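Local coordinates for flagellar basal body protein (Helicobacter pylori, PDB 5NPY), which probably serves as a building block of the flagellar hook, the curved joint through which the bacterial motor turns the filament, at residues A[449-452]-A[453-456]; A[239-242]-A[243-246]; A[165-168]-A[169-172]; A[212-215]-A[216-220]. All coordinates share one frame; numbering follows the deposited sequence.

In the fold
All four are local contacts between consecutive residues, and together they illustrate how an elongated, strand-rich protein turns corners. Interactions 1 and 4 are hairpins, each with a single antiparallel bridge; interaction 2 is an alpha turn in a loop, and interaction 3 is the end of helix 162-168. The first two lie on the surface and have polar side chains and, in interaction 1, water; interactions 3 and 4 are partly buried and draw on leucine, isoleucine or an imidazole. Interactions 4 and 2 flank helix 221-226, one before it and one after it, on the same side of the chain's centre; interactions 1 and 3 involve other elements, interaction 3 on the opposite side and interaction 1 nearest the middle.

Interaction 1: A[449-452]-A[453-456]; sequences DKSE and NHDS
Residues 449-452 and 453-456 form a tight, surface-lying beta hairpin that reverses the chain between strand 442-447 and strand 465-471. Its arms run almost exactly antiparallel, and Lys450 and Asp455 make its one bridge, a non-hydrogen-bonded pair. The backbone bonds flank them: Ser456 N reaches Asp449 O at 2.9 Å, and Ser451 N meets His454 O, also at 2.9 Å.

The bridged side chains lie alongside each other and point the same way. OD1 of Asp455 touches the aliphatic root of Lys450, 3.4 Å from CB, whereas the ammonium stays apart, with NZ 6.2 Å from that oxygen; the pair meets as methylene against carboxylate, without a salt bridge. Asp455 OD2 has a long, weak ion pair with Lys429. Strand 192-198 is tied in through Ser196 OG, bonded to Ser451 OG, though the place of this hydroxyl is less sure, and through Val197 N, bonded to Ser456 OG, which also binds Leu448 O just before the hairpin.

Water extends the grip where direct bonds stop. One molecule gives its protons to Ser451 O and Asp455 OD1, linking the arms. At the turn Glu452 is extended, its CG anti to the backbone N (chi1 -171°), beside Asn453, whose ND2 also binds Glu468. A second water joins the two, lying 3.0 Å from Glu452 OE1 and 2.9 Å from Asn453 ND2.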
ATOM      1  N   ASP A 449      -5.410   5.818   1.168  1.00 23.46           N
ATOM      2  CA  ASP A 449      -4.922   7.185   1.276  1.00 26.57           C
ATOM      3  C   ASP A 449      -3.452   7.299   1.618  1.00 13.81           C
ATOM      4  O   ASP A 449      -2.912   8.399   1.523  1.00 20.05           O
ATOM      5  CB  ASP A 449      -5.742   7.983   2.312  1.00 25.29           C
ATOM      6  CG  ASP A 449      -5.600   7.442   3.721  1.00 26.65           C
ATOM      7  OD1 ASP A 449      -5.587   8.265   4.659  1.00 27.68           O
ATOM      8  OD2 ASP A 449      -5.505   6.200   3.883  1.00 14.72           O
ATOM      9  N   LYS A 450      -2.810   6.211   2.030  1.00 24.20           N
ATOM     10  CA  LYS A 450      -1.373   6.172   2.268  1.00 15.23           C
ATOM     11  C   LYS A 450      -0.982   4.729   2.550  1.00 28.00           C
ATOM     12  O   LYS A 450      -1.818   3.899   2.933  1.00 19.09           O
ATOM     13  CB  LYS A 450      -0.948   7.056   3.442  1.00 19.65           C
ATOM     14  CG  LYS A 450      -1.367   6.486   4.828  1.00 20.32           C
ATOM     15  CD  LYS A 450      -0.988   7.471   5.953  1.00 28.69           C
ATOM     16  CE  LYS A 450      -1.365   6.939   7.330  1.00 30.40           C
ATOM     17  NZ  LYS A 450      -2.842   6.929   7.539  1.00 28.88           N
ATOM     18  N   SER A 451       0.313   4.464   2.382  1.00 20.52           N
ATOM     19  CA  SER A 451       1.005   3.239   2.753  1.00 14.91           C
ATOM     20  C   SER A 451       2.046   3.594   3.811  1.00 12.98           C
ATOM     21  O   SER A 451       2.053   4.705   4.351  1.00 42.58           O
ATOM     22  CB  SER A 451       1.666   2.603   1.521  1.00 17.28           C
ATOM     23  OG  SER A 451       2.637   3.493   0.982  1.00 13.21           O
ATOM     24  N   GLU A 452       2.956   2.652   4.080  1.00 19.15           N
ATOM     25  CA  GLU A 452       4.012   2.890   5.065  1.00 31.32           C
ATOM     26  C   GLU A 452       4.866   4.111   4.720  1.00 32.05           C
ATOM     27  O   GLU A 452       5.205   4.909   5.603  1.00 32.14           O
ATOM     28  CB  GLU A 452       4.906   1.654   5.194  1.00 40.09           C
ATOM     29  CG  GLU A 452       5.900   1.724   6.349  1.00 43.07           C
ATOM     30  CD  GLU A 452       6.763   0.482   6.444  1.00 55.59           C
ATOM     31  OE1 GLU A 452       7.968   0.609   6.754  1.00 65.21           O
ATOM     32  OE2 GLU A 452       6.235  -0.623   6.195  1.00 57.67           O
ATOM     33  N   ASN A 453       5.250   4.275   3.456  1.00 28.37           N
ATOM     34  CA  ASN A 453       6.252   5.281   3.141  1.00 29.05           C
ATOM     35  C   ASN A 453       5.791   6.384   2.194  1.00 30.75           C
ATOM     36  O   ASN A 453       6.554   7.326   1.972  1.00 35.31           O
ATOM     37  CB  ASN A 453       7.502   4.603   2.568  1.00 21.76           C
ATOM     38  CG  ASN A 453       7.990   3.473   3.445  1.00 25.56           C
ATOM     39  OD1 ASN A 453       8.417   3.700   4.567  1.00 28.80           O
ATOM     40  ND2 ASN A 453       7.927   2.247   2.937  1.00 22.95           N
ATOM     41  N   HIS A 454       4.583   6.306   1.638  1.00 28.00           N
ATOM     42  CA  HIS A 454       4.077   7.337   0.737  1.00 21.30           C
ATOM     43  C   HIS A 454       2.603   7.588   1.031  1.00 21.48           C
ATOM     44  O   HIS A 454       1.902   6.716   1.560  1.00 23.45           O
ATOM     45  CB  HIS A 454       4.248   6.944  -0.757  1.00 13.08           C
ATOM     46  CG  HIS A 454       5.636   6.505  -1.101  1.00 17.35           C
ATOM     47  ND1 HIS A 454       6.573   7.359  -1.637  1.00 31.14           N
ATOM     48  CD2 HIS A 454       6.262   5.315  -0.947  1.00 29.94           C
ATOM     49  CE1 HIS A 454       7.710   6.715  -1.814  1.00 24.84           C
ATOM     50  NE2 HIS A 454       7.550   5.473  -1.404  1.00 24.44           N
ATOM     51  N   ASP A 455       2.164   8.808   0.703  1.00 17.18           N
ATOM     52  CA  ASP A 455       0.789   9.283   0.769  1.00 21.73           C
ATOM     53  C   ASP A 455       0.179   9.343  -0.630  1.00 27.93           C
ATOM     54  O   ASP A 455       0.877   9.598  -1.622  1.00 20.24           O
ATOM     55  CB  ASP A 455       0.733  10.681   1.405  1.00 30.58           C
ATOM     56  CG  ASP A 455       1.338  10.718   2.801  1.00 40.60           C
ATOM     57  OD1 ASP A 455       0.903   9.918   3.648  1.00 43.62           O
ATOM     58  OD2 ASP A 455       2.248  11.533   3.055  1.00 48.35           O
ATOM     59  N   SER A 456      -1.136   9.121  -0.703  1.00 14.81           N
ATOM     60  CA  SER A 456      -1.826   9.233  -1.973  1.00 13.03           C
ATOM     61  C   SER A 456      -2.066  10.697  -2.327  1.00 21.59           C
ATOM     62  O   SER A 456      -2.160  11.573  -1.455  1.00 23.80           O
ATOM     63  CB  SER A 456      -3.142   8.460  -1.958  1.00 20.69           C
ATOM     64  OG  SER A 456      -2.913   7.090  -1.687  1.00 20.54           O
TER
HETATM   65  O   HOH W   1       3.088   7.821   4.645  1.00 32.90           O
HETATM   66  O   HOH W   2       9.559   0.228   4.238  1.00 49.73           O

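Interaction 2: A[239-242]-A[243-246]; sequences PIDA and ITNR
Asp241 lays its carboxylate across the hydroxyl of Thr244, three residues further on, beside an alpha turn in the loop between helix 221-226 and strand 247-252. Thr244 OG1 donates to Asp241 OD2 at 2.7 Å, but the hydroxyl is modelled too close to the carboxylate for its exact place to be trusted, so the turn is better judged by its backbone. The torsions make the meeting possible: CG of Asp241 stands opposite its own backbone N (chi1 -168°), while the Thr244 hydroxyl is tucked between backbone N and carbonyl carbon.

The carbonyl of Asp241 serves two amides. Asn245 N approaches in the carbonyl plane at 3.3 Å, the i to i+4 bond of the alpha turn, and Thr244 N comes from above that plane at 3.2 Å. Both bonds are on the long side. The turn follows from Ala242, Ile243 and Thr244 having roughly helical backbones, whereas Asp241 itself takes a left-handed conformation with positive phi, which breaks any continuation toward Ile240.

The far end of the turn leads into strand 247-252. Ala242 and Ile243 lean on Tyr266 of strand 260-266, and the guanidinium of Arg246 is held by a salt bridge to Asp384 and a hydrogen bond to Tyr266 O. One face of that guanidinium looks onto Ile243 C, 3.9 Å above its plane and toward the rim. Nearer the backbone, Arg246 CG rests 3.4 Å from Ala242 O.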
ATOM      1  N   PRO A 239     -10.139  16.750 -22.861  1.00 31.88           N
ATOM      2  CA  PRO A 239     -10.865  17.265 -21.696  1.00 28.86           C
ATOM      3  C   PRO A 239     -11.843  18.351 -22.126  1.00 33.97           C
ATOM      4  O   PRO A 239     -11.581  19.117 -23.065  1.00 30.72           O
ATOM      5  CB  PRO A 239      -9.752  17.830 -20.807  1.00 26.17           C
ATOM      6  CG  PRO A 239      -8.587  17.999 -21.704  1.00 36.19           C
ATOM      7  CD  PRO A 239      -8.686  16.920 -22.729  1.00 23.81           C
ATOM      8  N   ILE A 240     -12.998  18.390 -21.459  1.00 16.80           N
ATOM      9  CA  ILE A 240     -13.962  19.444 -21.756  1.00 21.83           C
ATOM     10  C   ILE A 240     -13.392  20.811 -21.383  1.00 28.26           C
ATOM     11  O   ILE A 240     -13.692  21.822 -22.038  1.00 25.77           O
ATOM     12  CB  ILE A 240     -15.295  19.164 -21.039  1.00 23.56           C
ATOM     13  CG1 ILE A 240     -15.861  17.820 -21.513  1.00 23.37           C
ATOM     14  CG2 ILE A 240     -16.272  20.302 -21.268  1.00 19.62           C
ATOM     15  CD1 ILE A 240     -16.173  17.784 -22.990  1.00 25.58           C
ATOM     16  N   ASP A 241     -12.573  20.861 -20.328  1.00 19.35           N
ATOM     17  CA  ASP A 241     -11.799  22.048 -19.964  1.00 32.00           C
ATOM     18  C   ASP A 241     -12.709  23.251 -19.702  1.00 28.41           C
ATOM     19  O   ASP A 241     -12.407  24.383 -20.094  1.00 23.34           O
ATOM     20  CB  ASP A 241     -10.740  22.362 -21.037  1.00 31.20           C
ATOM     21  CG  ASP A 241      -9.712  23.399 -20.575  1.00 38.82           C
ATOM     22  OD1 ASP A 241      -8.992  23.902 -21.455  1.00 45.08           O
ATOM     23  OD2 ASP A 241      -9.626  23.727 -19.356  1.00 35.90           O
ATOM     24  N   ALA A 242     -13.827  22.996 -19.008  1.00 20.73           N
ATOM     25  CA  ALA A 242     -14.721  24.066 -18.572  1.00 18.86           C
ATOM     26  C   ALA A 242     -13.977  25.177 -17.854  1.00 21.67           C
ATOM     27  O   ALA A 242     -14.408  26.332 -17.888  1.00 21.05           O
ATOM     28  CB  ALA A 242     -15.799  23.509 -17.643  1.00 19.57           C
ATOM     29  N   ILE A 243     -12.867  24.844 -17.193  1.00 27.96           N
ATOM     30  CA  ILE A 243     -12.177  25.820 -16.356  1.00 39.71           C
ATOM     31  C   ILE A 243     -11.709  27.007 -17.184  1.00 38.25           C
ATOM     32  O   ILE A 243     -11.858  28.165 -16.776  1.00 32.13           O
ATOM     33  CB  ILE A 243     -11.008  25.159 -15.611  1.00 37.72           C
ATOM     34  CG1 ILE A 243     -11.546  24.172 -14.589  1.00 33.26           C
ATOM     35  CG2 ILE A 243     -10.148  26.219 -14.922  1.00 33.90           C
ATOM     36  CD1 ILE A 243     -12.252  24.853 -13.467  1.00 39.76           C
ATOM     37  N   THR A 244     -11.153  26.756 -18.359  1.00 30.07           N
ATOM     38  CA  THR A 244     -10.662  27.889 -19.119  1.00 33.74           C
ATOM     39  C   THR A 244     -11.632  28.368 -20.197  1.00 37.93           C
ATOM     40  O   THR A 244     -11.438  29.467 -20.719  1.00 34.90           O
ATOM     41  CB  THR A 244      -9.279  27.574 -19.709  1.00 41.66           C
ATOM     42  OG1 THR A 244      -9.233  26.226 -20.168  1.00 38.45           O
ATOM     43  CG2 THR A 244      -8.224  27.730 -18.636  1.00 39.53           C
ATOM     44  N   ASN A 245     -12.708  27.619 -20.497  1.00 38.71           N
ATOM     45  CA  ASN A 245     -13.785  28.088 -21.392  1.00 29.71           C
ATOM     46  C   ASN A 245     -15.132  27.962 -20.672  1.00 28.52           C
ATOM     47  O   ASN A 245     -15.885  27.020 -20.926  1.00 26.89           O
ATOM     48  CB  ASN A 245     -13.793  27.307 -22.706  1.00 42.76           C
ATOM     49  CG  ASN A 245     -12.443  27.292 -23.385  1.00 47.00           C
ATOM     50  OD1 ASN A 245     -11.935  28.331 -23.809  1.00 55.65           O
ATOM     51  ND2 ASN A 245     -11.861  26.109 -23.506  1.00 35.62           N
ATOM     52  N   ARG A 246     -15.443  28.951 -19.820  1.00 20.82           N
ATOM     53  CA  ARG A 246     -16.586  28.905 -18.913  1.00 25.82           C
ATOM     54  C   ARG A 246     -17.915  29.301 -19.559  1.00 35.63           C
ATOM     55  O   ARG A 246     -18.968  28.936 -19.024  1.00 36.37           O
ATOM     56  CB  ARG A 246     -16.321  29.819 -17.702  1.00 23.43           C
ATOM     57  CG  ARG A 246     -14.960  29.547 -16.993  1.00 17.40           C
ATOM     58  CD  ARG A 246     -14.759  30.403 -15.762  1.00 24.60           C
ATOM     59  NE  ARG A 246     -13.590  29.963 -14.996  1.00 20.74           N
ATOM     60  CZ  ARG A 246     -13.682  29.096 -14.004  1.00 29.38           C
ATOM     61  NH1 ARG A 246     -14.887  28.584 -13.705  1.00 16.17           N
ATOM     62  NH2 ARG A 246     -12.580  28.735 -13.354  1.00 19.68           N
TER

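Interaction 3: A[165-168]-A[169-172]; sequences DIEK and LHGN
Backbone hydrogen bonds carry most of the contact between residues 165-168, the last turn of helix 162-168, and residues 169-172, which leave it for strand 173-176; both belong to the D1 region of the FlgE/F/G family. Leu169 N closes the helical pattern on Asp165 O at 2.8 Å and has a weak second bond to Ile166 O. A type I beta turn from Lys168 to Gly171 then takes over, with Gly171 N donating to Lys168 O at 3.0 Å. The helix thus unwinds through shorter i to i+3 links.

The aromatic contact sets the Glu167 peptide group over one face of the His170 ring, whose CG lies between backbone N and carbonyl carbon (chi1 61°). Glu167 C is 3.7 Å above the ring plane, over its centre, and Glu167 CA makes a CH-pi contact 3.9 Å from the centroid, 29° off the normal; the closeness of Glu167 O is doubtful. The Glu167 side chain runs alongside the imidazole, its carboxylate plane only 15° from the ring plane, with CG 3.8 Å from NE2.

Leu169 CB lies 3.4 Å from Asp165 O, a carbon-to-carbonyl contact. Among polar partners, the carboxylate of Asp165 is engaged by Arg162, Lys151 and Thr160, while Leu169 O binds Arg504 and Gly171 O binds Trp546.

Carbonyls at a helix C-terminus and a glutamate whose OE2 is 5.5 Å from His170 NE2 would both tend to stabilise a protonated imidazole, so its charge may depend on this turn.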
ATOM      1  N   ASP A 165      11.968  -6.193  16.010  1.00 72.63           N
ATOM      2  CA  ASP A 165      13.142  -7.059  15.934  1.00 56.37           C
ATOM      3  C   ASP A 165      14.393  -6.308  16.361  1.00 54.28           C
ATOM      4  O   ASP A 165      15.121  -6.749  17.261  1.00 49.39           O
ATOM      5  CB  ASP A 165      13.322  -7.610  14.517  1.00 44.35           C
ATOM      6  CG  ASP A 165      12.395  -8.771  14.215  1.00 52.24           C
ATOM      7  OD1 ASP A 165      12.367  -9.233  13.047  1.00 55.75           O
ATOM      8  OD2 ASP A 165      11.681  -9.215  15.142  1.00 56.90           O
ATOM      9  N   ILE A 166      14.633  -5.149  15.741  1.00 52.53           N
ATOM     10  CA  ILE A 166      15.856  -4.383  15.966  1.00 52.95           C
ATOM     11  C   ILE A 166      16.009  -4.010  17.435  1.00 65.97           C
ATOM     12  O   ILE A 166      17.123  -3.995  17.974  1.00 68.45           O
ATOM     13  CB  ILE A 166      15.860  -3.143  15.053  1.00 45.51           C
ATOM     14  CG1 ILE A 166      16.306  -3.542  13.645  1.00 47.33           C
ATOM     15  CG2 ILE A 166      16.733  -2.035  15.628  1.00 39.95           C
ATOM     16  CD1 ILE A 166      15.632  -2.767  12.541  1.00 47.58           C
ATOM     17  N   GLU A 167      14.900  -3.714  18.113  1.00 68.54           N
ATOM     18  CA  GLU A 167      15.019  -3.332  19.514  1.00 64.89           C
ATOM     19  C   GLU A 167      15.251  -4.541  20.413  1.00 61.45           C
ATOM     20  O   GLU A 167      15.994  -4.440  21.395  1.00 62.28           O
ATOM     21  CB  GLU A 167      13.793  -2.537  19.951  1.00 68.73           C
ATOM     22  CG  GLU A 167      13.923  -1.061  19.606  1.00 85.19           C
ATOM     23  CD  GLU A 167      12.588  -0.358  19.531  1.00100.27           C
ATOM     24  OE1 GLU A 167      12.242   0.145  18.435  1.00102.10           O
ATOM     25  OE2 GLU A 167      11.888  -0.318  20.568  1.00105.72           O
ATOM     26  N   LYS A 168      14.651  -5.698  20.103  1.00 54.68           N
ATOM     27  CA  LYS A 168      15.002  -6.906  20.853  1.00 47.58           C
ATOM     28  C   LYS A 168      16.420  -7.373  20.540  1.00 44.77           C
ATOM     29  O   LYS A 168      17.038  -8.039  21.377  1.00 40.03           O
ATOM     30  CB  LYS A 168      13.997  -8.034  20.580  1.00 38.36           C
ATOM     31  CG  LYS A 168      12.552  -7.634  20.861  1.00 45.05           C
ATOM     32  CD  LYS A 168      11.606  -8.833  20.952  1.00 56.85           C
ATOM     33  CE  LYS A 168      10.145  -8.373  21.121  1.00 54.05           C
ATOM     34  NZ  LYS A 168       9.631  -8.499  22.526  1.00 51.59           N
ATOM     35  N   LEU A 169      16.956  -7.000  19.372  1.00 43.49           N
ATOM     36  CA  LEU A 169      18.290  -7.397  18.949  1.00 43.33           C
ATOM     37  C   LEU A 169      19.402  -6.690  19.717  1.00 55.37           C
ATOM     38  O   LEU A 169      20.571  -7.022  19.501  1.00 45.32           O
ATOM     39  CB  LEU A 169      18.469  -7.131  17.449  1.00 40.99           C
ATOM     40  CG  LEU A 169      18.320  -8.228  16.391  1.00 45.49           C
ATOM     41  CD1 LEU A 169      18.741  -7.657  15.033  1.00 39.81           C
ATOM     42  CD2 LEU A 169      19.150  -9.461  16.724  1.00 44.03           C
ATOM     43  N   HIS A 170      19.086  -5.709  20.571  1.00 69.27           N
ATOM     44  CA  HIS A 170      20.074  -5.134  21.479  1.00 67.47           C
ATOM     45  C   HIS A 170      19.794  -5.492  22.934  1.00 57.94           C
ATOM     46  O   HIS A 170      20.392  -4.895  23.840  1.00 55.62           O
ATOM     47  CB  HIS A 170      20.185  -3.608  21.303  1.00 72.31           C
ATOM     48  CG  HIS A 170      18.923  -2.844  21.588  1.00 81.48           C
ATOM     49  ND1 HIS A 170      18.192  -2.998  22.748  1.00 79.58           N
ATOM     50  CD2 HIS A 170      18.288  -1.884  20.874  1.00 83.30           C
ATOM     51  CE1 HIS A 170      17.153  -2.182  22.728  1.00 74.95           C
ATOM     52  NE2 HIS A 170      17.186  -1.497  21.600  1.00 81.42           N
ATOM     53  N   GLY A 171      18.919  -6.474  23.173  1.00 50.38           N
ATOM     54  CA  GLY A 171      18.584  -6.937  24.509  1.00 47.74           C
ATOM     55  C   GLY A 171      19.741  -7.551  25.271  1.00 46.37           C
ATOM     56  O   GLY A 171      20.858  -7.641  24.755  1.00 52.94           O
ATOM     57  N   ASN A 172      19.487  -7.994  26.502  1.00 35.67           N
ATOM     58  CA  ASN A 172      20.561  -8.391  27.405  1.00 39.43           C
ATOM     59  C   ASN A 172      20.399  -9.800  27.962  1.00 37.85           C
ATOM     60  O   ASN A 172      21.122 -10.165  28.893  1.00 35.69           O
ATOM     61  CB  ASN A 172      20.670  -7.406  28.574  1.00 35.30           C
ATOM     62  CG  ASN A 172      19.569  -7.604  29.608  1.00 47.08           C
ATOM     63  OD1 ASN A 172      18.482  -8.110  29.304  1.00 51.26           O
ATOM     64  ND2 ASN A 172      19.850  -7.204  30.845  1.00 57.38           N
TER

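Interaction 4: A[212-215]-A[216-220]; sequences FLND and KGEII
Lys216 begins the return arm by placing CB 3.6 Å from Asn214 OD1, while its own chain bends off and away. Next, Gly217 N closes a type I beta turn on Asn214 O at 2.7 Å. The glycine has positive phi (66°), a conformation that beta-branched or bulky residues adopt with difficulty, and its carbonyl is bonded to Lys298.

At Glu218 the two arms first pair. Its O accepts from Asn214 N, and its N gives a second bond to the Asn214 side chain, reaching OD1 at 2.8 Å. The asparagine can turn OD1 inward because its CG sits between backbone N and carbonyl carbon (chi1 66°); the amide and the Glu218 carboxylate are steeply inclined to each other although the chains run side by side. This type I turn followed by a left-handed glycine is the G1-bulge form of the beta hairpin, here a 3:5 hairpin joining helix 209-212 to helix 221-226.

Ile219 bridges Leu213 as the non-hydrogen-bonded pair. CG1 of Ile219 and CD2 of Leu213 touch at 3.6 Å, the two chains crossing at a slant, with Leu296 and Leu308 of the neighbouring strands packed against them.

Ile220, the N-cap of helix 221-226, seals the base of the hairpin. Its N donates to Phe212 O at 2.7 Å, almost straight (172°), and its extended CG1-CD1 branch reaches across the opposing backbone, CD1 lying 3.7 Å from Leu213 O.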
ATOM      1  N   PHE A 212     -21.868   5.518 -15.226  1.00 29.04           N
ATOM      2  CA  PHE A 212     -23.255   5.979 -15.256  1.00 32.22           C
ATOM      3  C   PHE A 212     -24.275   4.843 -15.379  1.00 32.88           C
ATOM      4  O   PHE A 212     -25.450   5.065 -15.075  1.00 28.93           O
ATOM      5  CB  PHE A 212     -23.484   6.970 -16.420  1.00 32.13           C
ATOM      6  CG  PHE A 212     -22.937   8.367 -16.172  1.00 23.03           C
ATOM      7  CD1 PHE A 212     -22.436   8.731 -14.934  1.00 14.90           C
ATOM      8  CD2 PHE A 212     -22.916   9.310 -17.192  1.00 22.36           C
ATOM      9  CE1 PHE A 212     -21.916  10.022 -14.717  1.00 29.76           C
ATOM     10  CE2 PHE A 212     -22.411  10.594 -16.982  1.00 15.19           C
ATOM     11  CZ  PHE A 212     -21.907  10.948 -15.738  1.00 24.29           C
ATOM     12  N   LEU A 213     -23.874   3.658 -15.836  1.00 28.07           N
ATOM     13  CA  LEU A 213     -24.752   2.497 -15.917  1.00 33.24           C
ATOM     14  C   LEU A 213     -24.527   1.550 -14.741  1.00 39.67           C
ATOM     15  O   LEU A 213     -23.426   1.465 -14.187  1.00 35.76           O
ATOM     16  CB  LEU A 213     -24.531   1.734 -17.227  1.00 17.73           C
ATOM     17  CG  LEU A 213     -24.840   2.621 -18.445  1.00 28.52           C
ATOM     18  CD1 LEU A 213     -24.673   1.896 -19.803  1.00 19.12           C
ATOM     19  CD2 LEU A 213     -26.228   3.261 -18.340  1.00 23.71           C
ATOM     20  N   ASN A 214     -25.581   0.822 -14.367  1.00 32.77           N
ATOM     21  CA  ASN A 214     -25.435  -0.205 -13.346  1.00 39.76           C
ATOM     22  C   ASN A 214     -25.191  -1.569 -14.003  1.00 31.67           C
ATOM     23  O   ASN A 214     -25.133  -1.695 -15.226  1.00 33.81           O
ATOM     24  CB  ASN A 214     -26.657  -0.227 -12.427  1.00 35.26           C
ATOM     25  CG  ASN A 214     -27.932  -0.659 -13.144  1.00 38.49           C
ATOM     26  OD1 ASN A 214     -27.908  -1.177 -14.269  1.00 39.97           O
ATOM     27  ND2 ASN A 214     -29.059  -0.433 -12.494  1.00 30.55           N
ATOM     28  N   ASP A 215     -25.061  -2.608 -13.177  1.00 31.78           N
ATOM     29  CA  ASP A 215     -24.773  -3.948 -13.691  1.00 49.17           C
ATOM     30  C   ASP A 215     -25.757  -4.400 -14.767  1.00 47.29           C
ATOM     31  O   ASP A 215     -25.375  -5.125 -15.692  1.00 48.38           O
ATOM     32  CB  ASP A 215     -24.762  -4.951 -12.538  1.00 61.44           C
ATOM     33  CG  ASP A 215     -23.361  -5.254 -12.051  1.00 77.90           C
ATOM     34  OD1 ASP A 215     -22.486  -4.372 -12.186  1.00 83.74           O
ATOM     35  OD2 ASP A 215     -23.131  -6.374 -11.543  1.00 84.43           O
ATOM     36  N   LYS A 216     -27.017  -3.980 -14.671  1.00 47.74           N
ATOM     37  CA  LYS A 216     -28.032  -4.295 -15.669  1.00 47.92           C
ATOM     38  C   LYS A 216     -28.057  -3.307 -16.838  1.00 50.01           C
ATOM     39  O   LYS A 216     -29.023  -3.307 -17.612  1.00 46.23           O
ATOM     40  CB  LYS A 216     -29.411  -4.354 -15.004  1.00 42.76           C
ATOM     41  CG  LYS A 216     -29.545  -5.466 -13.961  1.00 48.21           C
ATOM     42  CD  LYS A 216     -31.004  -5.804 -13.656  1.00 63.49           C
ATOM     43  CE  LYS A 216     -31.413  -5.345 -12.257  1.00 69.49           C
ATOM     44  NZ  LYS A 216     -32.697  -5.952 -11.805  1.00 63.90           N
ATOM     45  N   GLY A 217     -27.031  -2.466 -16.977  1.00 36.82           N
ATOM     46  CA  GLY A 217     -26.996  -1.486 -18.046  1.00 23.61           C
ATOM     47  C   GLY A 217     -28.054  -0.411 -17.966  1.00 28.19           C
ATOM     48  O   GLY A 217     -28.467   0.119 -19.004  1.00 29.42           O
ATOM     49  N   GLU A 218     -28.522  -0.072 -16.769  1.00 30.75           N
ATOM     50  CA  GLU A 218     -29.498   1.001 -16.626  1.00 31.29           C
ATOM     51  C   GLU A 218     -28.830   2.241 -16.044  1.00 27.80           C
ATOM     52  O   GLU A 218     -27.807   2.156 -15.356  1.00 26.49           O
ATOM     53  CB  GLU A 218     -30.687   0.572 -15.752  1.00 39.64           C
ATOM     54  CG  GLU A 218     -31.350  -0.763 -16.145  1.00 59.52           C
ATOM     55  CD  GLU A 218     -32.016  -0.761 -17.535  1.00 76.54           C
ATOM     56  OE1 GLU A 218     -31.935   0.259 -18.258  1.00 80.54           O
ATOM     57  OE2 GLU A 218     -32.632  -1.793 -17.903  1.00 77.40           O
ATOM     58  N   ILE A 219     -29.424   3.403 -16.326  1.00 30.69           N
ATOM     59  CA  ILE A 219     -28.801   4.683 -15.991  1.00 28.05           C
ATOM     60  C   ILE A 219     -28.946   4.973 -14.501  1.00 37.99           C
ATOM     61  O   ILE A 219     -30.048   4.900 -13.941  1.00 40.70           O
ATOM     62  CB  ILE A 219     -29.405   5.814 -16.831  1.00 33.52           C
ATOM     63  CG1 ILE A 219     -28.886   5.712 -18.266  1.00 41.09           C
ATOM     64  CG2 ILE A 219     -29.052   7.176 -16.214  1.00 25.54           C
ATOM     65  CD1 ILE A 219     -29.632   6.549 -19.251  1.00 40.62           C
ATOM     66  N   ILE A 220     -27.830   5.319 -13.856  1.00 30.10           N
ATOM     67  CA  ILE A 220     -27.845   5.725 -12.449  1.00 29.75           C
ATOM     68  C   ILE A 220     -28.054   7.240 -12.441  1.00 36.14           C
ATOM     69  O   ILE A 220     -27.109   8.027 -12.507  1.00 33.24           O
ATOM     70  CB  ILE A 220     -26.580   5.294 -11.716  1.00 30.28           C
ATOM     71  CG1 ILE A 220     -26.315   3.802 -11.941  1.00 33.31           C
ATOM     72  CG2 ILE A 220     -26.733   5.538 -10.229  1.00 29.52           C
ATOM     73  CD1 ILE A 220     -24.965   3.321 -11.427  1.00 22.99           C
TER